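Local coordinates for LbaCas13a (C2c2) (Lachnospiraceae bacterium, PDB 5W1I), which acts as an RNA-guided CRISPR effector that probably cleaves single-stranded RNA with its paired HEPN domains and matures its own guide RNA, at residues Lys67-Phe72 against Leu101-Met106; Val92-Arg97 against Ile169-Ser174; Ser571-Phe576 against Glu629-Arg634; Ile1236-Asn1241 against Lys1308-Asp1313. All coordinates share one frame; numbering follows the deposited sequence.

Contact 1. Residues Lys67-Phe72 against Leu101-Met106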
# COMPACT_ATOMS: atom_id res chain seq x y z
N LYS B 67 -26.85 23.78 -14.33
CA LYS B 67 -28.22 23.29 -14.48
C LYS B 67 -28.71 22.61 -13.21
O LYS B 67 -29.76 22.96 -12.66
CB LYS B 67 -28.31 22.34 -15.68
CG LYS B 67 -29.73 21.96 -16.05
CD LYS B 67 -29.78 21.24 -17.39
CE LYS B 67 -31.20 20.84 -17.74
NZ LYS B 67 -32.11 22.02 -17.83
N LEU B 68 -27.96 21.61 -12.72
CA LEU B 68 -28.37 20.82 -11.58
C LEU B 68 -27.91 21.40 -10.24
O LEU B 68 -27.84 20.66 -9.25
CB LEU B 68 -27.87 19.38 -11.73
CG LEU B 68 -28.37 18.65 -12.98
CD1 LEU B 68 -28.00 17.17 -12.92
CD2 LEU B 68 -29.87 18.82 -13.14
N TYR B 69 -27.61 22.69 -10.18
CA TYR B 69 -27.23 23.32 -8.92
C TYR B 69 -28.42 23.38 -7.98
O TYR B 69 -29.47 23.94 -8.32
CB TYR B 69 -26.66 24.72 -9.17
CG TYR B 69 -26.22 25.43 -7.90
CD1 TYR B 69 -27.11 26.19 -7.16
CD2 TYR B 69 -24.91 25.32 -7.45
CE1 TYR B 69 -26.71 26.83 -6.00
CE2 TYR B 69 -24.51 25.96 -6.29
CZ TYR B 69 -25.41 26.71 -5.57
OH TYR B 69 -25.01 27.35 -4.42
N ARG B 70 -28.27 22.80 -6.79
CA ARG B 70 -29.26 22.89 -5.72
C ARG B 70 -28.54 23.20 -4.42
O ARG B 70 -27.42 22.74 -4.19
CB ARG B 70 -30.06 21.59 -5.58
CG ARG B 70 -30.76 21.12 -6.85
CD ARG B 70 -31.91 22.04 -7.23
NE ARG B 70 -32.70 21.49 -8.33
CZ ARG B 70 -32.37 21.61 -9.62
NH1 ARG B 70 -31.26 22.24 -9.97
NH2 ARG B 70 -33.15 21.08 -10.55
N ILE B 71 -29.19 23.98 -3.55
CA ILE B 71 -28.58 24.30 -2.27
C ILE B 71 -28.62 23.12 -1.31
O ILE B 71 -27.84 23.08 -0.35
CB ILE B 71 -29.25 25.54 -1.63
CG1 ILE B 71 -30.69 25.24 -1.22
CG2 ILE B 71 -29.19 26.73 -2.58
CD1 ILE B 71 -31.28 26.28 -0.30
N PHE B 72 -29.51 22.15 -1.53
CA PHE B 72 -29.58 20.95 -0.71
C PHE B 72 -29.15 19.75 -1.54
O PHE B 72 -29.52 19.62 -2.71
CB PHE B 72 -31.00 20.73 -0.17
CG PHE B 72 -31.48 21.81 0.75
CD1 PHE B 72 -30.84 22.05 1.95
CD2 PHE B 72 -32.57 22.59 0.41
CE1 PHE B 72 -31.28 23.05 2.80
CE2 PHE B 72 -33.02 23.59 1.26
CZ PHE B 72 -32.37 23.82 2.45
N LEU B 101 -36.68 26.08 -5.74
CA LEU B 101 -35.48 26.91 -5.70
C LEU B 101 -34.44 26.35 -6.68
O LEU B 101 -33.44 25.73 -6.30
CB LEU B 101 -34.93 27.00 -4.28
CG LEU B 101 -33.98 28.17 -4.00
CD1 LEU B 101 -34.68 29.49 -4.26
CD2 LEU B 101 -33.46 28.10 -2.58
N VAL B 102 -34.71 26.58 -7.96
CA VAL B 102 -33.84 26.17 -9.05
C VAL B 102 -33.29 27.44 -9.67
O VAL B 102 -33.99 28.15 -10.40
CB VAL B 102 -34.58 25.31 -10.08
CG1 VAL B 102 -33.60 24.72 -11.09
CG2 VAL B 102 -35.37 24.21 -9.39
N LEU B 103 -32.02 27.74 -9.39
CA LEU B 103 -31.44 29.01 -9.82
C LEU B 103 -31.30 29.08 -11.34
O LEU B 103 -31.46 30.15 -11.92
CB LEU B 103 -30.08 29.23 -9.16
CG LEU B 103 -30.12 29.93 -7.80
CD1 LEU B 103 -28.71 30.30 -7.36
CD2 LEU B 103 -31.01 31.16 -7.84
N SER B 104 -31.01 27.95 -11.99
CA SER B 104 -30.85 27.95 -13.44
C SER B 104 -32.13 28.36 -14.15
O SER B 104 -32.07 28.82 -15.30
CB SER B 104 -30.39 26.58 -13.94
OG SER B 104 -31.38 25.59 -13.71
N ASP B 105 -33.29 28.20 -13.50
CA ASP B 105 -34.56 28.62 -14.08
C ASP B 105 -34.93 30.03 -13.66
O ASP B 105 -35.49 30.79 -14.46
CB ASP B 105 -35.67 27.65 -13.68
CG ASP B 105 -35.40 26.22 -14.11
OD1 ASP B 105 -34.43 26.01 -14.87
OD2 ASP B 105 -36.14 25.32 -13.69
N MET B 106 -34.63 30.40 -12.41
CA MET B 106 -34.96 31.74 -11.93
C MET B 106 -34.13 32.81 -12.64
O MET B 106 -34.63 33.89 -12.95
CB MET B 106 -34.75 31.82 -10.42
CG MET B 106 -35.60 30.86 -9.61
SD MET B 106 -34.97 30.62 -7.93
CE MET B 106 -34.82 32.32 -7.38
O HOH W 1 -30.06 25.49 -10.96
O HOH W 2 -30.73 25.89 -7.13
O HOH W 3 -32.13 24.33 -4.24

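Contact 2. Residues Val92-Arg97 against Ile169-Ser174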
# COMPACT_ATOMS: atom_id res chain seq x y z
N VAL B 92 -36.61 18.36 1.17
CA VAL B 92 -35.50 18.82 0.34
C VAL B 92 -35.74 18.51 -1.13
O VAL B 92 -35.25 19.23 -2.01
CB VAL B 92 -34.17 18.22 0.83
CG1 VAL B 92 -33.80 18.77 2.20
CG2 VAL B 92 -34.24 16.71 0.86
N LYS B 93 -36.49 17.45 -1.43
CA LYS B 93 -36.76 17.13 -2.83
C LYS B 93 -37.83 18.05 -3.41
O LYS B 93 -37.71 18.49 -4.56
CB LYS B 93 -37.18 15.67 -2.98
CG LYS B 93 -36.07 14.65 -2.69
CD LYS B 93 -34.67 15.18 -3.01
CE LYS B 93 -34.38 15.21 -4.50
NZ LYS B 93 -33.09 15.91 -4.78
N LYS B 94 -38.87 18.36 -2.63
CA LYS B 94 -39.88 19.31 -3.08
C LYS B 94 -39.30 20.70 -3.29
O LYS B 94 -39.72 21.41 -4.21
CB LYS B 94 -41.04 19.33 -2.07
CG LYS B 94 -41.87 18.05 -2.11
CD LYS B 94 -42.53 17.71 -0.77
CE LYS B 94 -43.55 18.74 -0.33
NZ LYS B 94 -44.11 18.42 1.00
N ILE B 95 -38.31 21.09 -2.48
CA ILE B 95 -37.66 22.38 -2.68
C ILE B 95 -36.81 22.36 -3.95
O ILE B 95 -36.68 23.39 -4.63
CB ILE B 95 -36.82 22.74 -1.44
CG1 ILE B 95 -37.73 23.00 -0.24
CG2 ILE B 95 -35.93 23.96 -1.70
CD1 ILE B 95 -36.99 23.38 1.03
N ASN B 96 -36.25 21.21 -4.31
CA ASN B 96 -35.37 21.08 -5.45
C ASN B 96 -36.09 20.77 -6.76
O ASN B 96 -35.46 20.83 -7.82
CB ASN B 96 -34.30 20.02 -5.18
CG ASN B 96 -33.24 20.49 -4.20
OD1 ASN B 96 -33.30 21.61 -3.69
ND2 ASN B 96 -32.27 19.63 -3.92
N ARG B 97 -37.38 20.42 -6.72
CA ARG B 97 -38.12 20.12 -7.93
C ARG B 97 -38.41 21.41 -8.71
O ARG B 97 -37.98 22.50 -8.35
CB ARG B 97 -39.42 19.39 -7.61
CG ARG B 97 -39.23 17.93 -7.20
CD ARG B 97 -40.56 17.18 -7.12
NE ARG B 97 -41.49 17.79 -6.17
CZ ARG B 97 -42.57 18.48 -6.52
NH1 ARG B 97 -42.86 18.66 -7.80
NH2 ARG B 97 -43.36 18.99 -5.58
N ILE B 169 -44.30 23.01 -1.24
CA ILE B 169 -44.39 22.52 0.13
C ILE B 169 -45.81 22.77 0.64
O ILE B 169 -46.27 23.92 0.67
CB ILE B 169 -43.36 23.19 1.05
CG1 ILE B 169 -41.94 22.83 0.63
CG2 ILE B 169 -43.61 22.80 2.51
CD1 ILE B 169 -41.53 21.42 0.98
N ASP B 170 -46.50 21.70 1.02
CA ASP B 170 -47.81 21.79 1.65
C ASP B 170 -47.79 21.43 3.13
O ASP B 170 -48.84 21.51 3.78
CB ASP B 170 -48.81 20.89 0.92
CG ASP B 170 -48.99 21.26 -0.54
OD1 ASP B 170 -48.37 22.25 -0.99
OD2 ASP B 170 -49.76 20.57 -1.24
N ASN B 171 -46.65 21.04 3.68
CA ASN B 171 -46.55 20.59 5.06
C ASN B 171 -46.06 21.71 5.97
O ASN B 171 -45.37 22.64 5.53
CB ASN B 171 -45.62 19.39 5.17
CG ASN B 171 -45.73 18.44 4.00
OD1 ASN B 171 -45.10 18.64 2.97
ND2 ASN B 171 -46.55 17.41 4.15
N LYS B 172 -46.42 21.61 7.24
CA LYS B 172 -45.89 22.49 8.26
C LYS B 172 -44.56 21.94 8.76
O LYS B 172 -44.44 20.74 9.02
CB LYS B 172 -46.87 22.64 9.42
CG LYS B 172 -48.10 23.46 9.10
CD LYS B 172 -49.09 23.50 10.27
CE LYS B 172 -48.47 24.07 11.53
NZ LYS B 172 -47.90 23.03 12.43
N VAL B 173 -43.56 22.81 8.88
CA VAL B 173 -42.26 22.41 9.40
C VAL B 173 -41.94 23.24 10.63
O VAL B 173 -42.41 24.37 10.79
CB VAL B 173 -41.14 22.56 8.34
CG1 VAL B 173 -41.47 21.75 7.10
CG2 VAL B 173 -40.94 24.02 7.98
N SER B 174 -41.14 22.66 11.52
CA SER B 174 -40.75 23.28 12.77
C SER B 174 -39.29 23.74 12.68
O SER B 174 -38.61 23.53 11.68
CB SER B 174 -40.95 22.31 13.93
OG SER B 174 -40.28 21.08 13.69

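Contact 3. Residues Ser571-Phe576 against Glu629-Arg634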
# COMPACT_ATOMS: atom_id res chain seq x y z
N SER B 571 15.80 -36.56 -4.33
CA SER B 571 15.68 -37.64 -5.31
C SER B 571 15.77 -37.12 -6.74
O SER B 571 16.04 -37.91 -7.66
CB SER B 571 14.37 -38.40 -5.11
OG SER B 571 13.26 -37.61 -5.51
N LEU B 572 15.55 -35.83 -6.96
CA LEU B 572 15.62 -35.22 -8.28
C LEU B 572 17.03 -34.75 -8.63
O LEU B 572 17.22 -34.19 -9.71
CB LEU B 572 14.65 -34.04 -8.37
CG LEU B 572 13.18 -34.30 -8.72
CD1 LEU B 572 12.56 -35.41 -7.89
CD2 LEU B 572 12.39 -33.02 -8.55
N TRP B 573 18.00 -34.95 -7.74
CA TRP B 573 19.37 -34.48 -7.96
C TRP B 573 20.39 -35.61 -7.84
O TRP B 573 21.56 -35.35 -7.57
CB TRP B 573 19.71 -33.36 -6.97
CG TRP B 573 18.83 -32.16 -7.12
CD1 TRP B 573 17.57 -32.01 -6.62
CD2 TRP B 573 19.14 -30.94 -7.81
NE1 TRP B 573 17.07 -30.77 -6.96
CE2 TRP B 573 18.02 -30.10 -7.69
CE3 TRP B 573 20.26 -30.49 -8.51
CZ2 TRP B 573 17.98 -28.82 -8.25
CZ3 TRP B 573 20.22 -29.22 -9.07
CH2 TRP B 573 19.09 -28.40 -8.93
N THR B 574 19.96 -36.86 -8.05
CA THR B 574 20.88 -37.99 -7.95
C THR B 574 21.93 -37.98 -9.05
O THR B 574 23.00 -38.56 -8.87
CB THR B 574 20.10 -39.31 -7.98
OG1 THR B 574 19.36 -39.40 -9.21
CG2 THR B 574 19.14 -39.39 -6.81
N ASP B 575 21.65 -37.34 -10.18
CA ASP B 575 22.58 -37.26 -11.30
C ASP B 575 23.32 -35.94 -11.35
O ASP B 575 24.01 -35.67 -12.34
CB ASP B 575 21.84 -37.50 -12.62
CG ASP B 575 20.82 -36.42 -12.92
OD1 ASP B 575 20.27 -35.84 -11.96
OD2 ASP B 575 20.58 -36.15 -14.11
N PHE B 576 23.20 -35.10 -10.32
CA PHE B 576 23.88 -33.81 -10.33
C PHE B 576 25.27 -33.95 -9.72
O PHE B 576 25.41 -34.52 -8.64
CB PHE B 576 23.08 -32.77 -9.55
CG PHE B 576 23.60 -31.37 -9.70
CD1 PHE B 576 23.26 -30.60 -10.80
CD2 PHE B 576 24.43 -30.82 -8.74
CE1 PHE B 576 23.74 -29.31 -10.94
CE2 PHE B 576 24.91 -29.53 -8.87
CZ PHE B 576 24.57 -28.78 -9.98
N GLU B 629 20.27 -24.52 -14.46
CA GLU B 629 20.12 -25.29 -15.69
C GLU B 629 19.48 -26.64 -15.42
O GLU B 629 18.65 -27.12 -16.21
CB GLU B 629 21.47 -25.46 -16.38
CG GLU B 629 21.43 -26.34 -17.62
CD GLU B 629 22.69 -26.25 -18.45
OE1 GLU B 629 23.76 -25.96 -17.88
OE2 GLU B 629 22.62 -26.47 -19.68
N HIS B 630 19.84 -27.28 -14.31
CA HIS B 630 19.23 -28.55 -13.94
C HIS B 630 17.73 -28.41 -13.73
O HIS B 630 16.95 -29.30 -14.09
CB HIS B 630 19.90 -29.11 -12.69
CG HIS B 630 19.43 -30.48 -12.30
ND1 HIS B 630 19.99 -31.63 -12.80
CD2 HIS B 630 18.45 -30.87 -11.46
CE1 HIS B 630 19.38 -32.68 -12.28
NE2 HIS B 630 18.43 -32.25 -11.46
N GLU B 631 17.30 -27.28 -13.16
CA GLU B 631 15.88 -27.07 -12.90
C GLU B 631 15.12 -26.69 -14.17
O GLU B 631 13.92 -26.94 -14.26
CB GLU B 631 15.69 -26.00 -11.83
CG GLU B 631 16.23 -26.41 -10.47
CD GLU B 631 15.40 -25.85 -9.32
OE1 GLU B 631 15.42 -24.62 -9.12
OE2 GLU B 631 14.72 -26.64 -8.64
N THR B 632 15.79 -26.08 -15.15
CA THR B 632 15.11 -25.76 -16.40
C THR B 632 14.84 -27.01 -17.22
O THR B 632 13.83 -27.07 -17.94
CB THR B 632 15.94 -24.77 -17.22
OG1 THR B 632 17.24 -25.32 -17.48
CG2 THR B 632 16.08 -23.45 -16.48
N GLU B 633 15.70 -28.02 -17.13
CA GLU B 633 15.53 -29.24 -17.91
C GLU B 633 14.34 -30.07 -17.46
O GLU B 633 13.93 -30.98 -18.18
CB GLU B 633 16.81 -30.08 -17.87
CG GLU B 633 18.02 -29.41 -18.49
CD GLU B 633 19.30 -30.20 -18.29
OE1 GLU B 633 20.02 -30.41 -19.29
OE2 GLU B 633 19.57 -30.62 -17.15
N ARG B 634 13.78 -29.77 -16.29
CA ARG B 634 12.58 -30.44 -15.80
C ARG B 634 11.34 -29.57 -15.92
O ARG B 634 10.27 -29.96 -15.45
CB ARG B 634 12.77 -30.90 -14.36
CG ARG B 634 12.85 -29.77 -13.35
CD ARG B 634 12.97 -30.30 -11.93
NE ARG B 634 11.72 -30.89 -11.46
CZ ARG B 634 11.08 -30.52 -10.36
NH1 ARG B 634 11.59 -29.56 -9.59
NH2 ARG B 634 9.95 -31.11 -10.01

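Contact 4. Residues Ile1236-Asn1241 against Lys1308-Asp1313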
# COMPACT_ATOMS: atom_id res chain seq x y z
N ILE B 1236 14.61 10.02 21.17
CA ILE B 1236 15.96 9.47 21.33
C ILE B 1236 15.99 8.40 22.42
O ILE B 1236 16.70 7.40 22.31
CB ILE B 1236 16.96 10.60 21.62
CG1 ILE B 1236 16.98 11.60 20.46
CG2 ILE B 1236 18.36 10.04 21.85
CD1 ILE B 1236 17.61 11.06 19.20
N SER B 1237 15.20 8.59 23.48
CA SER B 1237 15.20 7.64 24.59
C SER B 1237 14.72 6.26 24.17
O SER B 1237 15.04 5.28 24.85
CB SER B 1237 14.32 8.17 25.72
OG SER B 1237 14.89 9.31 26.33
N GLU B 1238 13.98 6.15 23.07
CA GLU B 1238 13.45 4.87 22.60
C GLU B 1238 14.21 4.32 21.41
O GLU B 1238 13.76 3.35 20.80
CB GLU B 1238 11.97 5.02 22.25
CG GLU B 1238 11.11 5.58 23.36
CD GLU B 1238 9.64 5.61 23.00
OE1 GLU B 1238 8.86 4.83 23.58
OE2 GLU B 1238 9.26 6.40 22.10
N HIS B 1239 15.36 4.91 21.07
CA HIS B 1239 16.09 4.51 19.87
C HIS B 1239 16.46 3.03 19.91
O HIS B 1239 16.31 2.33 18.91
CB HIS B 1239 17.34 5.38 19.70
CG HIS B 1239 18.20 4.98 18.54
ND1 HIS B 1239 17.96 5.43 17.26
CD2 HIS B 1239 19.29 4.18 18.47
CE1 HIS B 1239 18.88 4.92 16.45
NE2 HIS B 1239 19.69 4.16 17.16
N ASP B 1240 16.96 2.55 21.05
CA ASP B 1240 17.33 1.15 21.15
C ASP B 1240 16.11 0.24 21.14
O ASP B 1240 16.20 -0.92 20.73
CB ASP B 1240 18.15 0.91 22.42
CG ASP B 1240 19.51 1.58 22.36
OD1 ASP B 1240 20.02 1.81 21.25
OD2 ASP B 1240 20.07 1.88 23.44
N ASN B 1241 14.95 0.75 21.58
CA ASN B 1241 13.73 -0.05 21.52
C ASN B 1241 13.23 -0.21 20.09
O ASN B 1241 12.63 -1.24 19.76
CB ASN B 1241 12.65 0.57 22.40
CG ASN B 1241 13.12 0.81 23.82
OD1 ASN B 1241 13.46 1.94 24.19
ND2 ASN B 1241 13.16 -0.24 24.62
N LYS B 1308 5.11 -0.46 27.34
CA LYS B 1308 6.31 -0.48 26.51
C LYS B 1308 7.50 -0.11 27.37
O LYS B 1308 7.37 0.59 28.38
CB LYS B 1308 6.21 0.47 25.31
CG LYS B 1308 6.27 1.94 25.70
CD LYS B 1308 6.25 2.85 24.48
CE LYS B 1308 6.03 4.30 24.89
NZ LYS B 1308 6.23 5.25 23.76
N MET B 1309 8.68 -0.58 26.96
CA MET B 1309 9.92 -0.28 27.66
C MET B 1309 10.64 0.89 27.00
O MET B 1309 10.58 1.07 25.78
CB MET B 1309 10.83 -1.51 27.69
CG MET B 1309 10.25 -2.71 28.43
SD MET B 1309 9.73 -2.31 30.11
CE MET B 1309 11.32 -1.99 30.89
N ILE B 1310 11.32 1.68 27.82
CA ILE B 1310 12.13 2.80 27.36
C ILE B 1310 13.58 2.46 27.65
O ILE B 1310 14.02 2.51 28.81
CB ILE B 1310 11.72 4.13 28.01
CG1 ILE B 1310 10.27 4.48 27.67
CG2 ILE B 1310 12.66 5.25 27.58
CD1 ILE B 1310 9.89 5.89 28.05
N GLY B 1311 14.33 2.11 26.61
CA GLY B 1311 15.71 1.72 26.76
C GLY B 1311 15.86 0.23 26.96
O GLY B 1311 14.91 -0.51 27.22
N ILE B 1312 17.11 -0.23 26.83
CA ILE B 1312 17.46 -1.63 26.99
C ILE B 1312 18.42 -1.74 28.17
O ILE B 1312 19.29 -0.88 28.36
CB ILE B 1312 18.09 -2.21 25.71
CG1 ILE B 1312 17.17 -1.96 24.51
CG2 ILE B 1312 18.36 -3.70 25.86
CD1 ILE B 1312 15.82 -2.63 24.63
N ASP B 1313 18.26 -2.80 28.97
CA ASP B 1313 19.12 -2.98 30.13
C ASP B 1313 20.54 -3.29 29.68
O ASP B 1313 20.77 -4.00 28.70
CB ASP B 1313 18.59 -4.11 31.01
CG ASP B 1313 17.33 -3.73 31.76
OD1 ASP B 1313 17.25 -2.57 32.22
OD2 ASP B 1313 16.43 -4.58 31.89

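Contact 1. Residues Lys67-Phe72 against Leu101-Met106
The guanidinium of Arg70 lies with one face over Val102, whose CG1 stands 3.6 Å from NH1 while CG2 reaches toward NE and CZ. Bent at chi2 (-70°), the arginine chain folds back over its own loop, where NH1 donates to Lys67 O at 3.2 Å, on a carbonyl lone pair, and to Tyr69 O at 3.0 Å, from above that carbonyl's plane. With NE given to Asn96 O, the group is held flat against the valine. Apolar contacts come from two further pairs: Ile71 CD1 meets Leu101 CD2 at 3.6 Å, the side chains at about a right angle, and Tyr69 CE1 touches Leu103 CD1 at 4.2 Å. Between the backbones, three waters do the joining. One donates to Tyr69 O at 2.6 Å and to Leu101 O, and accepts from Leu103 N; a second donates to the same Leu101 O and takes the N-H of Ile71; a third accepts from Ser104 N at 2.8 Å and lies beside Lys67 O and Tyr69 O. Water thus takes up the Leu103 and Ser104 N-H groups at the start of helix 103-106, for which Val102 is the N-cap residue. Helix 218-230 covers the Tyr69 and Leu103 side, with Asp229 holding the Tyr69 hydroxyl, while Leu101 packs on helix 158-166 and on Ile95 of helix 83-96.

Contact 2. Residues Val92-Arg97 against Ile169-Ser174
Lys94, the residue that lies against Ile169 across this contact, has a flat group beside it: the guanidinium of Arg97 takes Lys94 CG at its edge, in plane. The amide of Asn171 lies near the far end of the lysine, but its oxygen and the ammonium are modelled too close together, so the nature of that polar meeting is doubtful. The setting is an all-helical region near the N terminus, probably part of the domain that recognises the guide RNA; here the last turn of helix 83-96 packs on the loop joining helix 158-166 to helix 175-185. More reliable is the apolar part. The Lys94 chain, extended as far as CD and then bent at chi3 (64°), curls round the methyl end of Ile169, so that CD1 rests 3.7 Å from Lys94 CB and 3.6 Å from Lys94 CE. Asp170 adds an opposite charge at long range, its OD1 standing 6.1 Å from Lys94 NZ. Where the helix finishes, backbone groups find partners in other loops: Lys94 O accepts from Asn168 ND2, and Ile95 pairs with Leu101. Ile169 and Val173 also press on Ile91, one turn back along the same helix, and on Phe207; Ser174 is the N-cap residue of helix 175-185. Next to Lys94 in the helix, the buried Ile95 brings CG1 within 4.3 Å of Ile169 CD1.

Contact 3. Residues Ser571-Phe576 against Glu629-Arg634
An aromatic cluster of Trp573, Phe576 and His630 ties a type I turn to helix 621-632, in what is probably the first HEPN domain, whose RxxxxH signature lies in the chain between these segments. The imidazole stacks in offset fashion on the six-membered ring of Trp573, centroids 4.2 Å apart and planes at 28°, with His630 CD2 lying 3.4 Å from Trp573 CZ3. Phe576 turns an edge toward the face of His630, its plane at 81° to the imidazole. The histidine reaches across because CG is anti to the backbone N (chi1 -175°), and NE2 then donates to Leu572 O at 2.9 Å, close to both the ring and the carbonyl plane. Also near that ring's edge is Asp575 OD1, 3.3 Å from His630 CE1. A leucine in place of His630 would probably leave the Leu572 carbonyl without this donor and Trp573 without its stacking partner. Next to the cluster, Leu572 CD2 sits over the centre of the Arg634 guanidinium, 3.4 Å from CZ, and Glu631 CG touches Trp573 CZ2 at 3.7 Å. The Glu631 carboxylate is turned to Tyr907 and Arg911. Helix 960-974 supports Glu631 and Arg634 through Leu973, while Phe576 packs along helix 621-632 on Leu623, Ala626 and Met627.

Contact 4. Residues Ile1236-Asn1241 against Lys1308-Asp1313
Glu1238 OE1 is gripped by two cations: Lys1308 NZ, in a 2.7 Å salt bridge on the syn side of the carboxylate, and Arg1272. The glutamate is the N-cap residue of helix 1239-1250, the helix in which the probable second HEPN RxxxxH signature begins, and the lysine stands near the end of strand 1297-1310 in a four-stranded antiparallel sheet. Lys1308 also pairs with Asp1271 and packs on a sugar of the bound RNA. Beyond the strand, the Asn1241 amide reads the backbone of Gly1311 in both directions. OD1 takes the Gly1311 N-H at 2.6 Å, nearly straight (170°) and on a lone pair, while ND2 donates to Gly1311 O at 3.1 Å from above the carbonyl plane. A leucine at Asn1241 would probably leave both backbone groups of Gly1311 without these mates and the loop after the strand less fixed. Gly1311 has a phi of 91°, where a side chain would jam against the preceding carbonyl. Ile1312 CD1 lies 3.6 Å from Asn1241 ND2; further packing comes from Ile1310 CG2 on Ser1237 CB at 3.8 Å and Ile1312 CG1 on Asp1240 CB at 3.7 Å.

In the fold
From the N terminus, contact 1 closes a loop of 28 residues that includes helix 83-96; contact 2, closing 71 mostly helical residues, starts inside that loop and ends well beyond it, so the two cross. They touch directly, through Arg70 with Asn96 and Leu101 with Ile95, and together bind one helical region near the N terminus. Contact 3 follows in series, about 76 Å from contact 1 between centres and on the opposite side of the chain's centre; it closes the 52 residues that carry the probable first HEPN signature. Contact 4 closes 66 mostly helical residues, joining the helix where the probable second signature begins to strand 1297-1310 of the antiparallel sheet.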